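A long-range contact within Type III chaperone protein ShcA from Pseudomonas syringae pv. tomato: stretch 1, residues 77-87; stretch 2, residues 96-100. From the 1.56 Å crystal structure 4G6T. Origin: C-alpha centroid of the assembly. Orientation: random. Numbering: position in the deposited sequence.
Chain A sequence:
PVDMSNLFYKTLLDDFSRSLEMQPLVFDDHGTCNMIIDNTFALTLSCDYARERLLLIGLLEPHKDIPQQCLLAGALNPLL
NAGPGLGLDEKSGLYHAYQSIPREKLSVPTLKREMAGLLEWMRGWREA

Stretch 1 77-87: NPLLNAGPGLG
Stretch 2, residues 96-100: HAYQS

How do the two stretches run against each other? Stretch 1 leaves a helix that includes Asn77 to Leu80, turns through Ala82 (phi/psi 68/14), Gly83 (-82/-174) and Pro84 (-63/156), and becomes a strand at Gly85 to Gly87. Stretch 2 is extended throughout, and the two strands are antiparallel, their N-to-C directions 141° apart and their axes approaching to 4.6 Å.

What does His96 hold? It faces Gly87 in a hydrogen-bonded pair: His96 N donates to Gly87 O at 2.9 Å and Gly87 N to His96 O at 3.1 Å. Its side chain (chi1 m) lies on the sheet face shared with Tyr98. Next, Ala97 faces Leu86 in a non-hydrogen-bonded pair, CA to CA 4.3 Å, both side chains on the other face; Leu86 is p, p, its end leading away. Here the CA hydrogens serve: Ala97 CA sits 3.2 Å from Gly85 O, and Leu86 CA 3.2 Å from His96 O.

Why is glycine suited to face Tyr98? The Tyr98 side chain (chi1 66°, chi2 94°) lays its ring over Gly85, whose CA is 4.0 Å from the ring centroid in a CH-pi contact; a CB there would lie 2.5 Å from Tyr98 CZ, a clash. The backbones pair below: Gly85 N to Tyr98 O, 2.8 Å, and Tyr98 N to Gly85 O, 3.1 Å. Water 2 accepts from Tyr98 OH (2.8 Å) and Leu86 N (3.0 Å), tying the ring's end to the opposing backbone.

How does Gln99 reach the turn? With chi angles 175°, 60° and -60°, its side chain extends to the carbonyl beyond the helix: Gln99 NE2 donates to Ala82 O at 2.9 Å. Water 1 bridges Gln99 OE1 (2.6 Å) and Gly83 O (2.7 Å). Ser100 continues the strand without touching stretch 1; its N donates to Gln99 OE1 at 3.0 Å.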

# COMPACT_ATOMS: atom_id res chain seq x y z
N ASN A 77 18.51 4.83 -2.10
CA ASN A 77 18.41 3.85 -1.06
C ASN A 77 18.17 2.37 -1.47
O ASN A 77 18.78 1.49 -0.87
CB ASN A 77 17.30 4.31 -0.06
CG ASN A 77 17.38 3.61 1.27
OD1 ASN A 77 18.35 3.60 2.04
ND2 ASN A 77 16.25 2.90 1.60
N PRO A 78 17.31 2.13 -2.44
CA PRO A 78 17.13 0.72 -2.90
C PRO A 78 18.43 0.08 -3.33
O PRO A 78 18.61 -1.09 -3.10
CB PRO A 78 16.13 0.84 -3.99
CG PRO A 78 15.34 2.13 -3.66
CD PRO A 78 16.41 3.03 -3.13
N LEU A 79 19.25 0.83 -4.04
CA LEU A 79 20.58 0.27 -4.40
C LEU A 79 21.40 -0.04 -3.20
O LEU A 79 22.01 -1.12 -3.14
CB LEU A 79 21.32 1.26 -5.34
CG LEU A 79 22.80 0.94 -5.66
CD1 LEU A 79 22.81 -0.39 -6.39
CD2 LEU A 79 23.42 2.07 -6.49
N LEU A 80 21.46 0.85 -2.22
CA LEU A 80 22.35 0.74 -1.10
C LEU A 80 22.03 -0.41 -0.17
O LEU A 80 22.90 -1.08 0.33
CB LEU A 80 22.41 2.04 -0.31
CG LEU A 80 22.68 3.31 -1.15
CD1 LEU A 80 22.90 4.50 -0.24
CD2 LEU A 80 23.83 3.19 -2.15
N ASN A 81 20.72 -0.71 0.02
CA ASN A 81 20.36 -1.72 1.01
C ASN A 81 19.02 -2.47 0.75
O ASN A 81 18.50 -3.11 1.69
CB ASN A 81 20.31 -1.06 2.37
CG ASN A 81 19.42 0.15 2.36
OD1 ASN A 81 18.28 0.05 1.97
ND2 ASN A 81 19.96 1.30 2.58
N ALA A 82 18.45 -2.32 -0.44
CA ALA A 82 17.22 -3.00 -0.86
C ALA A 82 16.02 -2.49 -0.08
O ALA A 82 14.95 -3.09 -0.15
CB ALA A 82 17.33 -4.52 -0.69
N GLY A 83 16.20 -1.39 0.58
CA GLY A 83 15.10 -0.70 1.27
C GLY A 83 14.27 0.15 0.40
O GLY A 83 14.32 0.12 -0.81
N PRO A 84 13.31 0.90 1.01
CA PRO A 84 12.42 1.68 0.21
C PRO A 84 13.03 2.80 -0.61
O PRO A 84 14.12 3.26 -0.27
CB PRO A 84 11.48 2.37 1.26
CG PRO A 84 11.88 1.84 2.53
CD PRO A 84 13.07 0.94 2.45
N GLY A 85 12.37 3.18 -1.64
CA GLY A 85 12.80 4.24 -2.52
C GLY A 85 11.92 5.45 -2.36
O GLY A 85 10.97 5.46 -1.53
N LEU A 86 12.20 6.44 -3.17
CA LEU A 86 11.33 7.61 -3.32
C LEU A 86 11.45 8.20 -4.71
O LEU A 86 12.45 7.97 -5.48
CB LEU A 86 11.63 8.62 -2.22
CG LEU A 86 12.89 9.47 -2.24
CD1 LEU A 86 12.81 10.55 -3.35
CD2 LEU A 86 13.23 10.11 -0.88
N GLY A 87 10.46 8.97 -5.09
CA GLY A 87 10.45 9.68 -6.32
C GLY A 87 9.28 10.65 -6.37
O GLY A 87 8.40 10.61 -5.51
N HIS A 96 6.40 10.18 -3.51
CA HIS A 96 5.98 8.82 -3.15
C HIS A 96 7.13 8.02 -2.64
O HIS A 96 8.18 8.00 -3.31
CB HIS A 96 5.36 8.09 -4.31
CG HIS A 96 4.07 8.71 -4.79
ND1 HIS A 96 2.87 8.03 -4.86
CD2 HIS A 96 3.82 9.98 -5.20
CE1 HIS A 96 1.90 8.89 -5.29
NE2 HIS A 96 2.48 10.06 -5.53
N ALA A 97 6.95 7.29 -1.54
CA ALA A 97 7.87 6.27 -1.07
C ALA A 97 7.33 4.90 -1.57
O ALA A 97 6.13 4.74 -1.81
CB ALA A 97 7.98 6.27 0.41
N TYR A 98 8.23 3.96 -1.86
CA TYR A 98 7.77 2.69 -2.42
C TYR A 98 8.71 1.55 -2.04
O TYR A 98 9.95 1.74 -1.77
CB TYR A 98 7.59 2.76 -3.94
CG TYR A 98 8.93 2.97 -4.63
CD1 TYR A 98 9.64 1.86 -5.08
CD2 TYR A 98 9.40 4.21 -4.90
CE1 TYR A 98 10.83 2.02 -5.78
CE2 TYR A 98 10.64 4.38 -5.56
CZ TYR A 98 11.33 3.25 -5.98
OH TYR A 98 12.58 3.38 -6.57
N GLN A 99 8.15 0.35 -1.98
CA GLN A 99 8.94 -0.89 -1.87
C GLN A 99 8.24 -1.90 -2.72
O GLN A 99 7.01 -1.92 -2.80
CB GLN A 99 9.06 -1.35 -0.45
CG GLN A 99 9.77 -2.69 -0.20
CD GLN A 99 11.21 -2.72 -0.69
OE1 GLN A 99 11.47 -2.53 -1.87
NE2 GLN A 99 12.09 -2.79 0.24
N SER A 100 8.97 -2.74 -3.43
CA SER A 100 8.39 -3.81 -4.21
C SER A 100 8.81 -5.12 -3.63
O SER A 100 9.96 -5.31 -3.20
CB SER A 100 8.83 -3.76 -5.68
OG SER A 100 8.35 -4.88 -6.38
O HOH W 1 13.76 -1.62 -2.79
O HOH W 2 14.03 5.52 -5.39